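Glyoxalase/bleomycin resistance protein/dioxygenase (Nocardioides sp., PDB 4MYM) is of unconfirmed function but probably belongs to the vicinal oxygen chelate superfamily, whose members include metal-dependent enzymes and antibiotic-binding proteins. Local coordinates at residues S106-I111 against Y151-E156; V45-T50 against P142-E147. One frame throughout, in Å; residues are numbered along the deposited sequence.

Interaction 1: residues S106-I111 against Y151-E156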
ATOM      1  N   SER A 106      16.707  -5.401   8.502  1.00 25.30           N
ATOM      2  CA  SER A 106      17.364  -6.674   8.777  1.00 26.69           C
ATOM      3  C   SER A 106      17.849  -6.876  10.209  1.00 25.76           C
ATOM      4  O   SER A 106      18.274  -7.968  10.540  1.00 25.91           O
ATOM      5  CB  SER A 106      18.548  -6.859   7.828  1.00 27.80           C
ATOM      6  OG  SER A 106      18.104  -6.771   6.494  1.00 32.36           O
ATOM      7  N   SER A 107      17.807  -5.842  11.047  1.00 24.33           N
ATOM      8  CA  SER A 107      18.159  -6.011  12.456  1.00 24.20           C
ATOM      9  C   SER A 107      17.619  -4.857  13.295  1.00 22.16           C
ATOM     10  O   SER A 107      17.481  -3.754  12.784  1.00 21.49           O
ATOM     11  CB  SER A 107      19.682  -6.086  12.634  1.00 24.74           C
ATOM     12  OG  SER A 107      20.203  -4.835  13.050  1.00 25.50           O
ATOM     13  N   PRO A 108      17.345  -5.106  14.585  1.00 23.08           N
ATOM     14  CA  PRO A 108      16.867  -4.069  15.515  1.00 23.21           C
ATOM     15  C   PRO A 108      17.769  -2.862  15.614  1.00 23.56           C
ATOM     16  O   PRO A 108      17.298  -1.742  15.753  1.00 23.50           O
ATOM     17  CB  PRO A 108      16.802  -4.807  16.853  1.00 23.88           C
ATOM     18  CG  PRO A 108      16.514  -6.206  16.466  1.00 23.64           C
ATOM     19  CD  PRO A 108      17.264  -6.445  15.190  1.00 23.13           C
ATOM     20  N   VAL A 109      19.071  -3.075  15.489  1.00 22.94           N
ATOM     21  CA  VAL A 109      20.017  -2.000  15.623  1.00 21.94           C
ATOM     22  C   VAL A 109      19.990  -1.076  14.396  1.00 21.24           C
ATOM     23  O   VAL A 109      20.251   0.126  14.503  1.00 20.24           O
ATOM     24  CB  VAL A 109      21.410  -2.594  15.966  1.00 25.01           C
ATOM     25  CG1 VAL A 109      22.492  -2.046  15.075  1.00 26.11           C
ATOM     26  CG2 VAL A 109      21.704  -2.370  17.442  1.00 25.63           C
ATOM     27  N   GLU A 110      19.640  -1.632  13.237  1.00 20.54           N
ATOM     28  CA  GLU A 110      19.440  -0.826  12.047  1.00 20.97           C
ATOM     29  C   GLU A 110      18.256   0.164  12.178  1.00 20.10           C
ATOM     30  O   GLU A 110      18.260   1.248  11.531  1.00 19.27           O
ATOM     31  CB  GLU A 110      19.242  -1.714  10.796  1.00 21.33           C
ATOM     32  CG  GLU A 110      19.355  -0.915   9.501  1.00 22.64           C
ATOM     33  CD  GLU A 110      19.167  -1.762   8.246  1.00 23.69           C
ATOM     34  OE1 GLU A 110      19.128  -3.007   8.343  1.00 22.54           O
ATOM     35  OE2 GLU A 110      19.075  -1.155   7.162  1.00 27.50           O
ATOM     36  N   ILE A 111      17.271  -0.206  12.987  1.00 19.00           N
ATOM     37  CA  ILE A 111      16.123   0.676  13.284  1.00 20.92           C
ATOM     38  C   ILE A 111      16.613   1.999  13.900  1.00 21.21           C
ATOM     39  O   ILE A 111      16.281   3.080  13.420  1.00 22.41           O
ATOM     40  CB  ILE A 111      15.096  -0.029  14.200  1.00 20.94           C
ATOM     41  CG1 ILE A 111      14.497  -1.250  13.499  1.00 21.91           C
ATOM     42  CG2 ILE A 111      13.986   0.925  14.652  1.00 22.19           C
ATOM     43  CD1 ILE A 111      13.648  -0.950  12.266  1.00 22.10           C
ATOM     44  N   TYR A 151       8.965   1.330  10.146  1.00 16.77           N
ATOM     45  CA  TYR A 151      10.176   0.556   9.892  1.00 16.77           C
ATOM     46  C   TYR A 151      10.240  -0.394  11.069  1.00 17.08           C
ATOM     47  O   TYR A 151      10.059   0.022  12.220  1.00 17.03           O
ATOM     48  CB  TYR A 151      11.431   1.435   9.849  1.00 16.97           C
ATOM     49  CG  TYR A 151      11.654   2.286   8.622  1.00 17.54           C
ATOM     50  CD1 TYR A 151      10.596   2.830   7.893  1.00 17.94           C
ATOM     51  CD2 TYR A 151      12.947   2.607   8.215  1.00 19.00           C
ATOM     52  CE1 TYR A 151      10.818   3.621   6.783  1.00 18.07           C
ATOM     53  CE2 TYR A 151      13.171   3.409   7.113  1.00 19.03           C
ATOM     54  CZ  TYR A 151      12.100   3.909   6.396  1.00 18.86           C
ATOM     55  OH  TYR A 151      12.330   4.721   5.308  1.00 18.37           O
ATOM     56  N   PHE A 152      10.437  -1.681  10.803  1.00 16.76           N
ATOM     57  CA  PHE A 152      10.439  -2.679  11.853  1.00 16.76           C
ATOM     58  C   PHE A 152      11.519  -3.718  11.576  1.00 17.82           C
ATOM     59  O   PHE A 152      11.908  -3.923  10.423  1.00 16.90           O
ATOM     60  CB  PHE A 152       9.076  -3.358  12.035  1.00 17.60           C
ATOM     61  CG  PHE A 152       8.696  -4.323  10.932  1.00 18.12           C
ATOM     62  CD1 PHE A 152       8.174  -3.860   9.725  1.00 19.01           C
ATOM     63  CD2 PHE A 152       8.828  -5.688  11.111  1.00 19.07           C
ATOM     64  CE1 PHE A 152       7.828  -4.744   8.709  1.00 19.58           C
ATOM     65  CE2 PHE A 152       8.488  -6.570  10.091  1.00 19.38           C
ATOM     66  CZ  PHE A 152       7.976  -6.099   8.903  1.00 19.57           C
ATOM     67  N   ALA A 153      12.005  -4.326  12.653  1.00 18.45           N
ATOM     68  CA  ALA A 153      12.904  -5.473  12.569  1.00 19.10           C
ATOM     69  C   ALA A 153      12.612  -6.435  13.719  1.00 20.53           C
ATOM     70  O   ALA A 153      12.328  -6.019  14.851  1.00 19.01           O
ATOM     71  CB  ALA A 153      14.346  -5.014  12.570  1.00 20.16           C
ATOM     72  N   TRP A 154      12.649  -7.729  13.409  1.00 20.86           N
ATOM     73  CA  TRP A 154      12.277  -8.756  14.362  1.00 22.73           C
ATOM     74  C   TRP A 154      13.358  -8.902  15.430  1.00 24.06           C
ATOM     75  O   TRP A 154      14.539  -8.866  15.122  1.00 22.57           O
ATOM     76  CB  TRP A 154      12.078 -10.109  13.670  1.00 23.56           C
ATOM     77  CG  TRP A 154      10.930 -10.132  12.723  1.00 25.06           C
ATOM     78  CD1 TRP A 154      10.978 -10.408  11.399  1.00 25.74           C
ATOM     79  CD2 TRP A 154       9.562  -9.853  13.031  1.00 25.38           C
ATOM     80  NE1 TRP A 154       9.728 -10.316  10.855  1.00 26.99           N
ATOM     81  CE2 TRP A 154       8.839  -9.971  11.835  1.00 26.34           C
ATOM     82  CE3 TRP A 154       8.883  -9.498  14.197  1.00 26.26           C
ATOM     83  CZ2 TRP A 154       7.460  -9.757  11.768  1.00 26.14           C
ATOM     84  CZ3 TRP A 154       7.517  -9.281  14.134  1.00 26.03           C
ATOM     85  CH2 TRP A 154       6.821  -9.417  12.923  1.00 26.16           C
ATOM     86  N   LEU A 155      12.928  -9.046  16.672  1.00 25.43           N
ATOM     87  CA  LEU A 155      13.820  -9.386  17.777  1.00 28.22           C
ATOM     88  C   LEU A 155      14.093 -10.884  17.721  1.00 28.61           C
ATOM     89  O   LEU A 155      13.516 -11.596  16.888  1.00 26.33           O
ATOM     90  CB  LEU A 155      13.172  -9.008  19.110  1.00 29.24           C
ATOM     91  CG  LEU A 155      12.800  -7.532  19.286  1.00 30.56           C
ATOM     92  CD1 LEU A 155      12.064  -7.328  20.599  1.00 31.43           C
ATOM     93  CD2 LEU A 155      14.033  -6.641  19.220  1.00 31.12           C
ATOM     94  N   GLU A 156      14.965 -11.376  18.599  1.00 31.54           N
ATOM     95  CA  GLU A 156      15.256 -12.815  18.641  1.00 32.50           C
ATOM     96  C   GLU A 156      13.975 -13.640  18.680  1.00 31.61           C
ATOM     97  O   GLU A 156      13.070 -13.352  19.456  1.00 31.41           O
ATOM     98  CB  GLU A 156      16.124 -13.192  19.852  1.00 37.31           C
ATOM     99  CG  GLU A 156      16.279 -14.708  19.990  1.00 41.65           C
ATOM    100  CD  GLU A 156      17.201 -15.155  21.111  1.00 47.10           C
ATOM    101  OE1 GLU A 156      17.520 -14.340  22.007  1.00 49.08           O
ATOM    102  OE2 GLU A 156      17.589 -16.347  21.096  1.00 51.36           O
TER
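Pro108 and Ile111, at the start of helix 108-120, lie on strand 147-154 of a βαβββ module of the vicinal oxygen chelate fold, built from strand 99-104, this helix and strands 130-132, 136-142 and 147-154. No hydrogen bond crosses; the join is apolar. Polar bonds instead shape the helix start. Ser107 is the N-cap, and its OG accepts from Glu110 N at 3.3 Å and weakly from Val109 N. Pro108 follows the N-cap, where the missing N-H costs no helix bond. Phe152 and Trp154 leave the strand away from the helix, and Phe152 CE2 lies over one face of the indole. Among the apolar contacts, Ala153 sits at the closest approach: its small methyl lets the turn before the helix come near, with CB 3.4 Å from Ser107 C. Ile111 reaches down with its longer branch. CG1 stands anti to the carbonyl carbon (chi1 -63°), and CD1 settles over the strand backbone, 3.6 Å from Phe152 C, with Tyr151 CB alongside. Leu105 and Ile139 also pack on Ile111, so a branched apolar residue suits this buried place. At the far end the proline ring crosses the leucine side chain, with Pro108 CG 3.7 Å from Leu155 CD2.

Interaction 2: residues V45-T50 against P142-E147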
ATOM      1  N   VAL A  45       5.209  15.099  -3.436  1.00 23.35           N
ATOM      2  CA  VAL A  45       6.391  14.736  -4.223  1.00 24.80           C
ATOM      3  C   VAL A  45       7.675  15.180  -3.489  1.00 24.82           C
ATOM      4  O   VAL A  45       8.626  14.421  -3.395  1.00 24.39           O
ATOM      5  CB  VAL A  45       6.338  15.332  -5.658  1.00 25.48           C
ATOM      6  CG1 VAL A  45       7.693  15.257  -6.356  1.00 25.88           C
ATOM      7  CG2 VAL A  45       5.268  14.632  -6.488  1.00 26.02           C
ATOM      8  N   GLU A  46       7.673  16.392  -2.952  1.00 25.69           N
ATOM      9  CA  GLU A  46       8.821  16.911  -2.198  1.00 27.44           C
ATOM     10  C   GLU A  46       9.191  16.013  -1.001  1.00 25.04           C
ATOM     11  O   GLU A  46      10.369  15.712  -0.775  1.00 25.24           O
ATOM     12  CB  GLU A  46       8.517  18.343  -1.735  1.00 30.71           C
ATOM     13  CG  GLU A  46       9.600  19.013  -0.896  1.00 34.76           C
ATOM     14  CD  GLU A  46      10.892  19.283  -1.661  1.00 40.67           C
ATOM     15  OE1 GLU A  46      10.916  19.159  -2.916  1.00 43.36           O
ATOM     16  OE2 GLU A  46      11.897  19.627  -0.992  1.00 46.10           O
ATOM     17  N   PHE A  47       8.182  15.561  -0.261  1.00 22.88           N
ATOM     18  CA  PHE A  47       8.396  14.686   0.900  1.00 21.51           C
ATOM     19  C   PHE A  47       9.055  13.352   0.519  1.00 21.09           C
ATOM     20  O   PHE A  47      10.096  12.985   1.067  1.00 20.10           O
ATOM     21  CB  PHE A  47       7.057  14.446   1.625  1.00 21.11           C
ATOM     22  CG  PHE A  47       7.157  13.541   2.830  1.00 21.52           C
ATOM     23  CD1 PHE A  47       7.076  12.168   2.695  1.00 21.10           C
ATOM     24  CD2 PHE A  47       7.312  14.074   4.113  1.00 22.53           C
ATOM     25  CE1 PHE A  47       7.170  11.330   3.796  1.00 21.81           C
ATOM     26  CE2 PHE A  47       7.402  13.244   5.220  1.00 21.87           C
ATOM     27  CZ  PHE A  47       7.326  11.866   5.063  1.00 22.53           C
ATOM     28  N   TYR A  48       8.475  12.626  -0.441  1.00 21.08           N
ATOM     29  CA  TYR A  48       8.972  11.275  -0.730  1.00 20.96           C
ATOM     30  C   TYR A  48      10.329  11.272  -1.399  1.00 21.71           C
ATOM     31  O   TYR A  48      11.125  10.358  -1.157  1.00 21.62           O
ATOM     32  CB  TYR A  48       7.955  10.450  -1.536  1.00 20.88           C
ATOM     33  CG  TYR A  48       6.651  10.349  -0.788  1.00 20.56           C
ATOM     34  CD1 TYR A  48       6.502   9.474   0.294  1.00 21.31           C
ATOM     35  CD2 TYR A  48       5.589  11.187  -1.114  1.00 21.00           C
ATOM     36  CE1 TYR A  48       5.308   9.418   1.007  1.00 20.76           C
ATOM     37  CE2 TYR A  48       4.400  11.139  -0.417  1.00 21.65           C
ATOM     38  CZ  TYR A  48       4.265  10.267   0.636  1.00 20.67           C
ATOM     39  OH  TYR A  48       3.071  10.255   1.295  1.00 22.38           O
ATOM     40  N   THR A  49      10.586  12.287  -2.227  1.00 22.87           N
ATOM     41  CA  THR A  49      11.877  12.437  -2.894  1.00 24.22           C
ATOM     42  C   THR A  49      12.975  12.880  -1.921  1.00 24.55           C
ATOM     43  O   THR A  49      13.971  12.182  -1.752  1.00 23.72           O
ATOM     44  CB  THR A  49      11.811  13.435  -4.066  1.00 24.11           C
ATOM     45  OG1 THR A  49      11.282  14.690  -3.614  1.00 26.02           O
ATOM     46  CG2 THR A  49      10.921  12.891  -5.173  1.00 24.85           C
ATOM     47  N   THR A  50      12.790  14.023  -1.270  1.00 26.19           N
ATOM     48  CA  THR A  50      13.879  14.590  -0.449  1.00 27.17           C
ATOM     49  C   THR A  50      14.051  13.894   0.904  1.00 26.95           C
ATOM     50  O   THR A  50      15.179  13.746   1.375  1.00 28.20           O
ATOM     51  CB  THR A  50      13.704  16.098  -0.220  1.00 27.49           C
ATOM     52  OG1 THR A  50      12.614  16.312   0.673  1.00 27.21           O
ATOM     53  CG2 THR A  50      13.453  16.819  -1.544  1.00 28.38           C
ATOM     54  N   PRO A 142       4.245   9.817  10.380  1.00 17.79           N
ATOM     55  CA  PRO A 142       3.232  10.203   9.404  1.00 17.51           C
ATOM     56  C   PRO A 142       3.835  10.677   8.084  1.00 17.75           C
ATOM     57  O   PRO A 142       4.915  11.275   8.059  1.00 17.53           O
ATOM     58  CB  PRO A 142       2.525  11.378  10.087  1.00 18.05           C
ATOM     59  CG  PRO A 142       3.600  12.030  10.887  1.00 17.57           C
ATOM     60  CD  PRO A 142       4.508  10.915  11.342  1.00 18.15           C
ATOM     61  N   GLY A 143       3.148  10.384   6.987  1.00 17.39           N
ATOM     62  CA  GLY A 143       3.449  11.014   5.704  1.00 18.60           C
ATOM     63  C   GLY A 143       2.339  12.007   5.375  1.00 19.32           C
ATOM     64  O   GLY A 143       1.372  12.125   6.124  1.00 20.91           O
ATOM     65  N   PRO A 144       2.477  12.728   4.257  1.00 21.29           N
ATOM     66  CA  PRO A 144       1.547  13.798   3.888  1.00 22.75           C
ATOM     67  C   PRO A 144       0.220  13.343   3.228  1.00 23.90           C
ATOM     68  O   PRO A 144      -0.616  14.193   2.906  1.00 26.10           O
ATOM     69  CB  PRO A 144       2.366  14.652   2.913  1.00 22.03           C
ATOM     70  CG  PRO A 144       3.387  13.721   2.328  1.00 22.00           C
ATOM     71  CD  PRO A 144       3.662  12.673   3.373  1.00 21.20           C
ATOM     72  N   CYS A 145       0.023  12.043   3.026  1.00 22.97           N
ATOM     73  CA  CYS A 145      -1.189  11.551   2.368  1.00 23.46           C
ATOM     74  C   CYS A 145      -2.072  10.716   3.293  1.00 23.62           C
ATOM     75  O   CYS A 145      -2.744   9.767   2.849  1.00 23.84           O
ATOM     76  CB  CYS A 145      -0.802  10.744   1.123  1.00 24.36           C
ATOM     77  SG  CYS A 145      -0.012  11.740  -0.155  1.00 25.10           S
ATOM     78  N   GLY A 146      -2.086  11.074   4.579  1.00 20.97           N
ATOM     79  CA  GLY A 146      -2.876  10.353   5.565  1.00 20.20           C
ATOM     80  C   GLY A 146      -2.271   9.048   6.028  1.00 18.67           C
ATOM     81  O   GLY A 146      -2.757   8.439   6.965  1.00 18.39           O
ATOM     82  N   GLU A 147      -1.225   8.583   5.357  1.00 18.25           N
ATOM     83  CA  GLU A 147      -0.615   7.330   5.740  1.00 17.10           C
ATOM     84  C   GLU A 147       0.366   7.563   6.884  1.00 16.45           C
ATOM     85  O   GLU A 147       0.830   8.696   7.111  1.00 16.06           O
ATOM     86  CB  GLU A 147       0.121   6.690   4.554  1.00 17.73           C
ATOM     87  CG  GLU A 147       1.563   7.134   4.340  1.00 18.55           C
ATOM     88  CD  GLU A 147       1.718   8.513   3.717  1.00 18.85           C
ATOM     89  OE1 GLU A 147       0.743   9.298   3.649  1.00 19.60           O
ATOM     90  OE2 GLU A 147       2.847   8.813   3.277  1.00 20.64           O
TER
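Tyr48 OH donates a very short hydrogen bond, 2.5 Å, to Glu147 OE2, which lies at the edge of the phenol ring near its plane. The carboxylate is tilted 25° from the ring, and the two side chains approach from opposite directions. Pro144 fills the corner made by two touching aromatics, where Phe47 CD1 lies over a face of the Tyr48 ring. Its CD sits 3.2 Å from Tyr48 OH and, in a CH-pi contact, 3.6 Å from the centroid of the Phe47 ring, 16° off the normal. A compact, rigid pyrrolidine suits this place, and Phe47, with CG anti to its backbone N (chi1 179°), presents a face to it.

The second shell fixes the carboxylate's rotation. Glu147 bends at chi2, bringing OE1 back to its own loop, where its syn lone pair takes Cys145 N at 2.9 Å; Trp149 NE1 gives OE2 a second bond. Gly146 suits the tight turn because its phi is positive. The contact joins the two βαβββ modules expected of a vicinal oxygen chelate fold: helix 41-51 packs on the first sheet, and Tyr48 reaches past Leu73 and Leu75 to the loop between strands 136-142 and 147-154, which itself rests on Leu36 and Leu75.

How the interactions relate
From the N terminus the chain passes helix 15-24 and strand 33-38 and enters helix 41-51, where interaction 2 begins. It then builds the rest of the first sheet and crosses by helix 78-85 and the following loop into strand 99-104 of the second. Segment 106-111 opens interaction 1 before the chain runs on through helix 108-120 to strand 136-142. The loop 142-147 closes interaction 2, a span of 91 intervening residues, and strand 147-154 then carries the chain to 151-156, closing interaction 1 after 39. The two loops therefore cross. Interaction 2 ties the first module to the second; interaction 1 fastens a helix to its own sheet. Their centres are 23 Å apart, linked through strand 147-154.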